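Local coordinates for Box C/D snoRNA protein 1 (Saccharomyces cerevisiae, PDB 6THL), which is required for box C/D snoRNAs to accumulate, and takes part in snoRNA processing, snoRNA transport to the nucleolus and ribosome biogenesis, at residues S138-E143 and G178-H183; L121-K126 and I166-T171; W43-I48 and E162-F167. One frame throughout, in Å; residues are numbered along the deposited sequence.

Interaction 1 (S138-E143 and G178-H183); sequences SKKLVE and GYEVLH
Lys-139 lies over one face of the Tyr-179 ring, the two side chains crossing at about a right angle. Its CB sits 4.1 Å from the ring centroid of Tyr-179 and 14° off the ring normal, which is CH-pi geometry. Leu-141 comes instead to the ring edge: its CG is in the plane, and Leu-141 CD2 is 3.7 Å from Tyr-179 CD2. An alanine in place of Tyr-179 would probably leave Lys-139 without its ring face and open a gap beside Leu-141 CD2. Lys-140 and Glu-180 pair on the other side of the strands, where a bend at chi2 (-55°) turns CD of Lys-140 toward the acid. Lys-140 NZ makes a salt bridge with Glu-180 OE1 at 3.1 Å. The backbones form a short parallel strand pair, 140-143 with 180-181, at the surface of the BCD1 domain's mixed sheet: Glu-180 N donates to Lys-139 O (2.8 Å), and Glu-180 O accepts from Leu-141 N (2.9 Å). Leu-182 N then bonds to Leu-141 O (2.9 Å). Strand 122-126 borders strand 140-143, with Leu-141 touching Lys-126 and Val-181 touching Tyr-124, while the Tyr-179 ring meets that of Phe-167 from strand 165-169.

Interaction 2 (L121-K126 and I166-T171); sequences LKFYTK and IFVAMT
Phe-123 and Val-168 lie side by side and point the same way, and with them the apolar contacts begin. Val-168 CG2 is 3.5 Å from Phe-123 CE1, and CG1 of the same valine lies near CE1 and CZ. With CG1 anti to the backbone N (chi1 -176°), CG2 of Val-168 stands beside that N, where it meets Phe-123. Ile-166 CG2 meets the rim of the Phe-123 ring near its plane, 4.1 Å from Phe-123 CD1, while Ile-166 CD1 rests against CB of Thr-125. Just before strand 122-126, Leu-121 crosses Met-170, which follows the end of strand 165-169, at about a right angle, with Leu-121 CD2 3.7 Å from Met-170 SD. On the opposite face of the sheet, Tyr-124 and Phe-167 approach through their CB atoms, 4.1 Å apart, and the ring of each has the other residue's carbonyl O at its edge. The strands form an antiparallel pair, their directions 151° apart, and strand 165-169 is an inner strand of the mixed sheet of the BCD1 domain, with strand 40-49 on its other flank. At the hydrogen-bonded pair Tyr-124 and Phe-167 both backbone bonds form: Tyr-124 N to Phe-167 O is 2.9 Å, and Phe-167 N to Tyr-124 O is 2.7 Å. At Lys-122 and Ala-169 the bonds are longer: Lys-122 N to Ala-169 O measures 3.2 Å, and the return bond from Ala-169 N to Lys-122 O, at 3.5 Å, is weak. Among side-chain polar groups, Thr-125 OG1 bonds to Thr-165 O, just before segment 166-171.

Interaction 3 (W43-I48 and E162-F167); sequences WSVEWI and EFPTIF
Glu-46 OE2 is gripped by two groups: Thr-165 OG1 donates a hydrogen bond to it at 3.0 Å, and Arg-26 NH1 of helix 25-29 forms a salt bridge with it. The threonine arrives on the anti side of the carboxylate, 26° out of its plane. CG of Glu-46 is anti to the backbone N (chi1 177°) and the chain is extended beyond it; glutamate and threonine lie side by side, pointing the same way. The same Arg-26 makes a cation-pi contact with Phe-163. Ser-44 CB lies over one face of that ring, whereas Val-45 C and Glu-46 N are at its edge, near the plane, and Phe-163 CE1 is 3.7 Å from Glu-46 CB. Pro-164 receives two side chains, each crossing it at about a right angle. Trp-43 CE3 comes to 3.9 Å from Pro-164 CD, and Val-45 CG1 to 3.5 Å from Pro-164 CG. Further along, Ile-48 and Phe-167 run side by side, with Ile-48 CG2 3.8 Å from Phe-167 CD2; Trp-47 CZ3 is 4.0 Å from Ile-166 CG2 on the opposite face of the sheet. Strands 40-49 and 165-169 run parallel, 29° between the short segments, as neighbours in the mixed sheet of the BCD1 domain, with strand 62-70 on the other side of 40-49. Glu-46 N bonds to Pro-164 O, Glu-46 O accepts from Ile-166 N at 2.8 Å, and Ile-48 N reaches Ile-166 O from above the carbonyl plane. The carboxylate of the partly exposed Glu-46 thus has a charged and a neutral partner at the border of an otherwise buried contact, and the nearby arginine would probably favour its ionised form.

Overall arrangement
Counted from the N terminus, segment 43-48 comes first, and interaction 3 closes the longest loop, 113 residues intervening before 162-167. Interaction 2 starts inside that span, at 121-126, and ends on the same strand, 165-169, sharing Ile-166 and Phe-167 with interaction 3. Interaction 1 begins later, at 138-143, and finishes near the C terminus at 178-183, so it crosses both others along the chain. Laterally the strands follow one another as 40-49, 165-169, 122-126, 140-143 and 180-181, which makes the contacts successive joints of one mixed sheet in the BCD1 domain. Probable backbone bonds from Val-168 N to Ile-48 O and from Val-142 N to Thr-125 O connect neighbouring strands.

Interaction 1 (S138-E143 and G178-H183)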
loop_
_atom_site.group_PDB
_atom_site.type_symbol
_atom_site.label_atom_id
_atom_site.label_comp_id
_atom_site.label_asym_id
_atom_site.label_seq_id
_atom_site.Cartn_x
_atom_site.Cartn_y
_atom_site.Cartn_z
ATOM N N SER B 138 15.314 11.823 -8.798
ATOM C CA SER B 138 15.479 13.179 -9.316
ATOM C C SER B 138 14.150 13.947 -9.491
ATOM O O SER B 138 13.068 13.369 -9.622
ATOM C CB SER B 138 16.224 13.143 -10.655
ATOM O OG SER B 138 16.217 14.418 -11.303
ATOM N N LYS B 139 14.239 15.269 -9.461
ATOM C CA LYS B 139 13.080 16.109 -9.698
ATOM C C LYS B 139 13.390 17.101 -10.816
ATOM O O LYS B 139 12.688 18.102 -10.992
ATOM C CB LYS B 139 12.679 16.791 -8.400
ATOM C CG LYS B 139 12.455 15.775 -7.299
ATOM C CD LYS B 139 11.624 16.275 -6.151
ATOM C CE LYS B 139 11.818 15.349 -4.964
ATOM N NZ LYS B 139 10.954 15.713 -3.803
ATOM N N LYS B 140 14.434 16.783 -11.581
ATOM C CA LYS B 140 14.830 17.544 -12.735
ATOM C C LYS B 140 14.233 16.813 -13.895
ATOM O O LYS B 140 14.563 15.652 -14.123
ATOM C CB LYS B 140 16.366 17.546 -12.912
ATOM C CG LYS B 140 17.196 18.162 -11.787
ATOM C CD LYS B 140 16.788 19.574 -11.470
ATOM C CE LYS B 140 17.614 20.078 -10.316
ATOM N NZ LYS B 140 16.809 21.016 -9.490
ATOM N N LEU B 141 13.382 17.488 -14.649
ATOM C CA LEU B 141 12.726 16.855 -15.787
ATOM C C LEU B 141 13.232 17.447 -17.095
ATOM O O LEU B 141 13.671 18.605 -17.134
ATOM C CB LEU B 141 11.206 16.993 -15.667
ATOM C CG LEU B 141 10.697 16.573 -14.275
ATOM C CD1 LEU B 141 9.208 16.858 -14.165
ATOM C CD2 LEU B 141 11.004 15.103 -13.957
ATOM N N VAL B 142 13.216 16.608 -18.138
ATOM C CA VAL B 142 13.363 17.030 -19.544
ATOM C C VAL B 142 12.118 16.587 -20.317
ATOM O O VAL B 142 11.763 15.406 -20.360
ATOM C CB VAL B 142 14.627 16.473 -20.246
ATOM C CG1 VAL B 142 15.862 17.273 -19.858
ATOM C CG2 VAL B 142 14.843 14.990 -19.961
ATOM N N GLU B 143 11.416 17.572 -20.860
ATOM C CA GLU B 143 10.433 17.370 -21.925
ATOM C C GLU B 143 10.996 16.505 -23.044
ATOM O O GLU B 143 12.159 16.643 -23.386
ATOM C CB GLU B 143 10.088 18.732 -22.491
ATOM C CG GLU B 143 9.322 18.717 -23.788
ATOM C CD GLU B 143 8.440 19.922 -23.876
ATOM O OE1 GLU B 143 8.773 20.928 -23.202
ATOM O OE2 GLU B 143 7.422 19.842 -24.582
ATOM N N GLY B 178 8.142 20.754 -6.466
ATOM C CA GLY B 178 9.483 20.178 -6.277
ATOM C C GLY B 178 10.109 19.815 -7.615
ATOM O O GLY B 178 11.316 19.941 -7.778
ATOM N N TYR B 179 9.287 19.370 -8.571
ATOM C CA TYR B 179 9.741 19.057 -9.934
ATOM C C TYR B 179 9.990 20.329 -10.732
ATOM O O TYR B 179 9.166 21.238 -10.741
ATOM C CB TYR B 179 8.745 18.119 -10.663
ATOM C CG TYR B 179 8.804 16.747 -10.055
ATOM C CD1 TYR B 179 8.198 16.516 -8.835
ATOM C CD2 TYR B 179 9.549 15.711 -10.637
ATOM C CE1 TYR B 179 8.290 15.297 -8.218
ATOM C CE2 TYR B 179 9.651 14.484 -10.012
ATOM C CZ TYR B 179 9.008 14.304 -8.794
ATOM O OH TYR B 179 9.017 13.150 -8.088
ATOM N N GLU B 180 11.142 20.377 -11.394
ATOM C CA GLU B 180 11.547 21.522 -12.187
ATOM C C GLU B 180 12.024 21.042 -13.562
ATOM O O GLU B 180 12.855 20.143 -13.640
ATOM C CB GLU B 180 12.675 22.229 -11.460
ATOM C CG GLU B 180 13.252 23.432 -12.190
ATOM C CD GLU B 180 14.751 23.318 -12.363
ATOM O OE1 GLU B 180 15.453 23.042 -11.357
ATOM O OE2 GLU B 180 15.218 23.485 -13.516
ATOM N N VAL B 181 11.497 21.640 -14.634
ATOM C CA VAL B 181 11.880 21.280 -16.003
ATOM C C VAL B 181 12.998 22.142 -16.534
ATOM O O VAL B 181 12.973 23.350 -16.356
ATOM C CB VAL B 181 10.743 21.519 -16.995
ATOM C CG1 VAL B 181 11.209 21.075 -18.379
ATOM C CG2 VAL B 181 9.435 20.848 -16.533
ATOM N N LEU B 182 13.928 21.512 -17.244
ATOM C CA LEU B 182 15.108 22.154 -17.819
ATOM C C LEU B 182 14.930 22.339 -19.322
ATOM O O LEU B 182 14.733 21.354 -20.031
ATOM C CB LEU B 182 16.340 21.256 -17.602
ATOM C CG LEU B 182 17.095 21.318 -16.253
ATOM C CD1 LEU B 182 17.863 20.033 -15.924
ATOM C CD2 LEU B 182 18.052 22.508 -16.222
ATOM N N HIS B 183 15.044 23.583 -19.809
ATOM C CA HIS B 183 15.056 23.888 -21.273
ATOM C C HIS B 183 16.392 24.451 -21.730
ATOM O O HIS B 183 17.398 23.757 -21.699
ATOM C CB HIS B 183 13.977 24.905 -21.637
ATOM C CG HIS B 183 12.706 24.744 -20.866
ATOM N ND1 HIS B 183 11.689 23.916 -21.283
ATOM C CD2 HIS B 183 12.286 25.306 -19.706
ATOM C CE1 HIS B 183 10.695 23.971 -20.416
ATOM N NE2 HIS B 183 11.032 24.806 -19.448
#

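Interaction 2 (L121-K126 and I166-T171)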
loop_
_atom_site.group_PDB
_atom_site.type_symbol
_atom_site.label_atom_id
_atom_site.label_comp_id
_atom_site.label_asym_id
_atom_site.label_seq_id
_atom_site.Cartn_x
_atom_site.Cartn_y
_atom_site.Cartn_z
ATOM N N LEU B 121 -0.535 17.660 -25.106
ATOM C CA LEU B 121 0.038 17.145 -23.912
ATOM C C LEU B 121 1.529 17.111 -24.126
ATOM O O LEU B 121 1.990 16.598 -25.133
ATOM C CB LEU B 121 -0.495 15.761 -23.635
ATOM C CG LEU B 121 -1.926 15.786 -23.139
ATOM C CD1 LEU B 121 -2.451 14.362 -23.137
ATOM C CD2 LEU B 121 -2.055 16.388 -21.747
ATOM N N LYS B 122 2.279 17.687 -23.196
ATOM C CA LYS B 122 3.704 17.516 -23.206
ATOM C C LYS B 122 4.073 16.277 -22.343
ATOM O O LYS B 122 3.325 15.861 -21.441
ATOM C CB LYS B 122 4.383 18.782 -22.706
ATOM C CG LYS B 122 4.093 20.041 -23.521
ATOM C CD LYS B 122 4.475 21.303 -22.726
ATOM C CE LYS B 122 3.661 22.543 -23.083
ATOM N NZ LYS B 122 4.120 23.172 -24.347
ATOM N N PHE B 123 5.223 15.684 -22.647
ATOM C CA PHE B 123 5.654 14.477 -21.998
ATOM C C PHE B 123 7.041 14.711 -21.498
ATOM O O PHE B 123 7.939 15.068 -22.255
ATOM C CB PHE B 123 5.608 13.303 -22.967
ATOM C CG PHE B 123 4.215 12.882 -23.289
ATOM C CD1 PHE B 123 3.670 11.748 -22.734
ATOM C CD2 PHE B 123 3.412 13.671 -24.091
ATOM C CE1 PHE B 123 2.367 11.374 -23.008
ATOM C CE2 PHE B 123 2.106 13.305 -24.362
ATOM C CZ PHE B 123 1.585 12.155 -23.814
ATOM N N TYR B 124 7.205 14.508 -20.203
ATOM C CA TYR B 124 8.457 14.746 -19.558
ATOM C C TYR B 124 8.895 13.436 -18.915
ATOM O O TYR B 124 8.110 12.840 -18.221
ATOM C CB TYR B 124 8.214 15.787 -18.477
ATOM C CG TYR B 124 7.573 17.084 -18.941
ATOM C CD1 TYR B 124 8.347 18.227 -19.164
ATOM C CD2 TYR B 124 6.199 17.186 -19.124
ATOM C CE1 TYR B 124 7.773 19.427 -19.571
ATOM C CE2 TYR B 124 5.614 18.388 -19.530
ATOM C CZ TYR B 124 6.412 19.504 -19.758
ATOM O OH TYR B 124 5.862 20.698 -20.169
ATOM N N THR B 125 10.116 12.968 -19.166
ATOM C CA THR B 125 10.745 11.951 -18.314
ATOM C C THR B 125 11.677 12.737 -17.397
ATOM O O THR B 125 11.780 13.969 -17.495
ATOM C CB THR B 125 11.520 10.865 -19.121
ATOM O OG1 THR B 125 11.768 9.713 -18.301
ATOM C CG2 THR B 125 12.850 11.377 -19.636
ATOM N N LYS B 126 12.369 12.048 -16.509
ATOM C CA LYS B 126 13.191 12.737 -15.546
ATOM C C LYS B 126 14.640 12.475 -15.892
ATOM O O LYS B 126 14.932 11.534 -16.639
ATOM C CB LYS B 126 12.789 12.313 -14.129
ATOM C CG LYS B 126 13.403 11.034 -13.627
ATOM C CD LYS B 126 12.438 10.275 -12.721
ATOM C CE LYS B 126 12.192 10.962 -11.405
ATOM N NZ LYS B 126 11.421 10.100 -10.455
ATOM N N ILE B 166 7.236 8.673 -16.677
ATOM C CA ILE B 166 6.871 9.588 -17.746
ATOM C C ILE B 166 5.673 10.410 -17.362
ATOM O O ILE B 166 4.563 9.885 -17.288
ATOM C CB ILE B 166 6.494 8.878 -19.067
ATOM C CG1 ILE B 166 7.544 7.852 -19.516
ATOM C CG2 ILE B 166 6.266 9.920 -20.163
ATOM C CD1 ILE B 166 8.828 8.454 -20.025
ATOM N N PHE B 167 5.918 11.706 -17.159
ATOM C CA PHE B 167 4.940 12.672 -16.685
ATOM C C PHE B 167 4.203 13.246 -17.872
ATOM O O PHE B 167 4.796 13.447 -18.951
ATOM C CB PHE B 167 5.613 13.849 -15.959
ATOM C CG PHE B 167 6.265 13.487 -14.662
ATOM C CD1 PHE B 167 7.573 13.037 -14.639
ATOM C CD2 PHE B 167 5.586 13.649 -13.462
ATOM C CE1 PHE B 167 8.195 12.711 -13.456
ATOM C CE2 PHE B 167 6.206 13.303 -12.272
ATOM C CZ PHE B 167 7.523 12.826 -12.273
ATOM N N VAL B 168 2.924 13.543 -17.634
ATOM C CA VAL B 168 1.990 13.997 -18.633
ATOM C C VAL B 168 1.238 15.180 -18.014
ATOM O O VAL B 168 0.779 15.110 -16.880
ATOM C CB VAL B 168 1.027 12.851 -19.056
ATOM C CG1 VAL B 168 0.104 13.287 -20.183
ATOM C CG2 VAL B 168 1.791 11.658 -19.567
ATOM N N ALA B 169 1.142 16.283 -18.739
ATOM C CA ALA B 169 0.415 17.448 -18.251
ATOM C C ALA B 169 0.202 18.444 -19.387
ATOM O O ALA B 169 0.984 18.479 -20.357
ATOM C CB ALA B 169 1.186 18.100 -17.132
ATOM N N MET B 170 -0.863 19.240 -19.284
ATOM C CA MET B 170 -1.114 20.273 -20.300
ATOM C C MET B 170 -0.085 21.397 -20.199
ATOM O O MET B 170 0.448 21.850 -21.229
ATOM C CB MET B 170 -2.557 20.831 -20.254
ATOM C CG MET B 170 -3.529 20.190 -21.263
ATOM S SD MET B 170 -2.855 19.835 -22.919
ATOM C CE MET B 170 -2.906 21.453 -23.683
ATOM N N THR B 171 0.191 21.814 -18.960
ATOM C CA THR B 171 1.193 22.843 -18.656
ATOM C C THR B 171 2.135 22.397 -17.526
ATOM O O THR B 171 1.840 21.459 -16.799
ATOM C CB THR B 171 0.526 24.192 -18.265
ATOM O OG1 THR B 171 0.013 24.144 -16.923
ATOM C CG2 THR B 171 -0.616 24.533 -19.205
#

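Interaction 3 (W43-I48 and E162-F167)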
loop_
_atom_site.group_PDB
_atom_site.type_symbol
_atom_site.label_atom_id
_atom_site.label_comp_id
_atom_site.label_asym_id
_atom_site.label_seq_id
_atom_site.Cartn_x
_atom_site.Cartn_y
_atom_site.Cartn_z
ATOM N N TRP B 43 9.462 -2.914 -22.207
ATOM C CA TRP B 43 9.714 -1.869 -21.279
ATOM C C TRP B 43 8.469 -1.622 -20.429
ATOM O O TRP B 43 7.387 -1.319 -20.950
ATOM C CB TRP B 43 10.061 -0.603 -22.071
ATOM C CG TRP B 43 11.475 -0.514 -22.477
ATOM C CD1 TRP B 43 11.975 -0.582 -23.743
ATOM C CD2 TRP B 43 12.592 -0.342 -21.608
ATOM N NE1 TRP B 43 13.348 -0.468 -23.717
ATOM C CE2 TRP B 43 13.752 -0.314 -22.420
ATOM C CE3 TRP B 43 12.729 -0.218 -20.220
ATOM C CZ2 TRP B 43 15.024 -0.147 -21.894
ATOM C CZ3 TRP B 43 14.004 -0.071 -19.687
ATOM C CH2 TRP B 43 15.135 -0.029 -20.521
ATOM N N SER B 44 8.619 -1.767 -19.123
ATOM C CA SER B 44 7.635 -1.242 -18.234
ATOM C C SER B 44 7.889 0.283 -18.208
ATOM O O SER B 44 9.043 0.724 -18.098
ATOM C CB SER B 44 7.791 -1.907 -16.862
ATOM O OG SER B 44 8.238 -3.252 -17.025
ATOM N N VAL B 45 6.852 1.093 -18.357
ATOM C CA VAL B 45 7.012 2.492 -18.029
ATOM C C VAL B 45 6.033 2.858 -16.900
ATOM O O VAL B 45 4.959 2.266 -16.773
ATOM C CB VAL B 45 6.883 3.443 -19.267
ATOM C CG1 VAL B 45 7.661 2.922 -20.465
ATOM C CG2 VAL B 45 5.443 3.682 -19.652
ATOM N N GLU B 46 6.419 3.838 -16.082
ATOM C CA GLU B 46 5.513 4.412 -15.082
ATOM C C GLU B 46 4.839 5.715 -15.588
ATOM O O GLU B 46 5.454 6.780 -15.688
ATOM C CB GLU B 46 6.256 4.655 -13.760
ATOM C CG GLU B 46 5.365 5.314 -12.726
ATOM C CD GLU B 46 6.099 5.678 -11.479
ATOM O OE1 GLU B 46 5.391 5.913 -10.485
ATOM O OE2 GLU B 46 7.355 5.721 -11.487
ATOM N N TRP B 47 3.565 5.618 -15.915
ATOM C CA TRP B 47 2.830 6.774 -16.372
ATOM C C TRP B 47 2.404 7.557 -15.153
ATOM O O TRP B 47 1.880 6.993 -14.216
ATOM C CB TRP B 47 1.603 6.354 -17.188
ATOM C CG TRP B 47 1.962 5.710 -18.455
ATOM C CD1 TRP B 47 1.994 4.387 -18.715
ATOM C CD2 TRP B 47 2.377 6.369 -19.648
ATOM N NE1 TRP B 47 2.400 4.171 -20.013
ATOM C CE2 TRP B 47 2.641 5.379 -20.600
ATOM C CE3 TRP B 47 2.548 7.713 -20.004
ATOM C CZ2 TRP B 47 3.055 5.680 -21.885
ATOM C CZ3 TRP B 47 2.978 8.014 -21.292
ATOM C CH2 TRP B 47 3.221 7.004 -22.213
ATOM N N ILE B 48 2.663 8.854 -15.158
ATOM C CA ILE B 48 2.121 9.749 -14.146
ATOM C C ILE B 48 1.406 10.883 -14.865
ATOM O O ILE B 48 2.041 11.713 -15.518
ATOM C CB ILE B 48 3.225 10.327 -13.254
ATOM C CG1 ILE B 48 3.842 9.227 -12.382
ATOM C CG2 ILE B 48 2.657 11.419 -12.375
ATOM C CD1 ILE B 48 5.192 9.574 -11.820
ATOM N N GLU B 162 15.398 1.924 -12.759
ATOM C CA GLU B 162 14.768 0.663 -13.145
ATOM C C GLU B 162 14.125 0.720 -14.539
ATOM O O GLU B 162 14.174 -0.253 -15.314
ATOM C CB GLU B 162 13.743 0.194 -12.081
ATOM C CG GLU B 162 14.323 -0.071 -10.697
ATOM C CD GLU B 162 14.818 -1.484 -10.483
ATOM O OE1 GLU B 162 15.604 -1.683 -9.532
ATOM O OE2 GLU B 162 14.422 -2.397 -11.227
ATOM N N PHE B 163 13.512 1.842 -14.859
ATOM C CA PHE B 163 12.631 1.901 -16.004
ATOM C C PHE B 163 12.000 3.278 -15.996
ATOM O O PHE B 163 11.699 3.836 -14.923
ATOM C CB PHE B 163 11.534 0.773 -16.017
ATOM C CG PHE B 163 10.458 0.894 -14.930
ATOM C CD1 PHE B 163 9.249 1.459 -15.197
ATOM C CD2 PHE B 163 10.671 0.406 -13.652
ATOM C CE1 PHE B 163 8.277 1.561 -14.215
ATOM C CE2 PHE B 163 9.710 0.511 -12.664
ATOM C CZ PHE B 163 8.505 1.076 -12.949
ATOM N N PRO B 164 11.796 3.826 -17.188
ATOM C CA PRO B 164 11.293 5.180 -17.334
ATOM C C PRO B 164 10.060 5.483 -16.495
ATOM O O PRO B 164 9.164 4.649 -16.358
ATOM C CB PRO B 164 10.923 5.257 -18.825
ATOM C CG PRO B 164 10.843 3.838 -19.286
ATOM C CD PRO B 164 11.875 3.128 -18.483
ATOM N N THR B 165 10.047 6.681 -15.941
ATOM C CA THR B 165 8.842 7.274 -15.410
ATOM C C THR B 165 8.514 8.417 -16.398
ATOM O O THR B 165 9.437 9.033 -16.940
ATOM C CB THR B 165 9.116 7.787 -13.986
ATOM O OG1 THR B 165 9.616 6.702 -13.176
ATOM C CG2 THR B 165 7.885 8.399 -13.372
ATOM N N ILE B 166 7.236 8.673 -16.677
ATOM C CA ILE B 166 6.871 9.588 -17.746
ATOM C C ILE B 166 5.673 10.410 -17.362
ATOM O O ILE B 166 4.563 9.885 -17.288
ATOM C CB ILE B 166 6.494 8.878 -19.067
ATOM C CG1 ILE B 166 7.544 7.852 -19.516
ATOM C CG2 ILE B 166 6.266 9.920 -20.163
ATOM C CD1 ILE B 166 8.828 8.454 -20.025
ATOM N N PHE B 167 5.918 11.706 -17.159
ATOM C CA PHE B 167 4.940 12.672 -16.685
ATOM C C PHE B 167 4.203 13.246 -17.872
ATOM O O PHE B 167 4.796 13.447 -18.951
ATOM C CB PHE B 167 5.613 13.849 -15.959
ATOM C CG PHE B 167 6.265 13.487 -14.662
ATOM C CD1 PHE B 167 7.573 13.037 -14.639
ATOM C CD2 PHE B 167 5.586 13.649 -13.462
ATOM C CE1 PHE B 167 8.195 12.711 -13.456
ATOM C CE2 PHE B 167 6.206 13.303 -12.272
ATOM C CZ PHE B 167 7.523 12.826 -12.273
#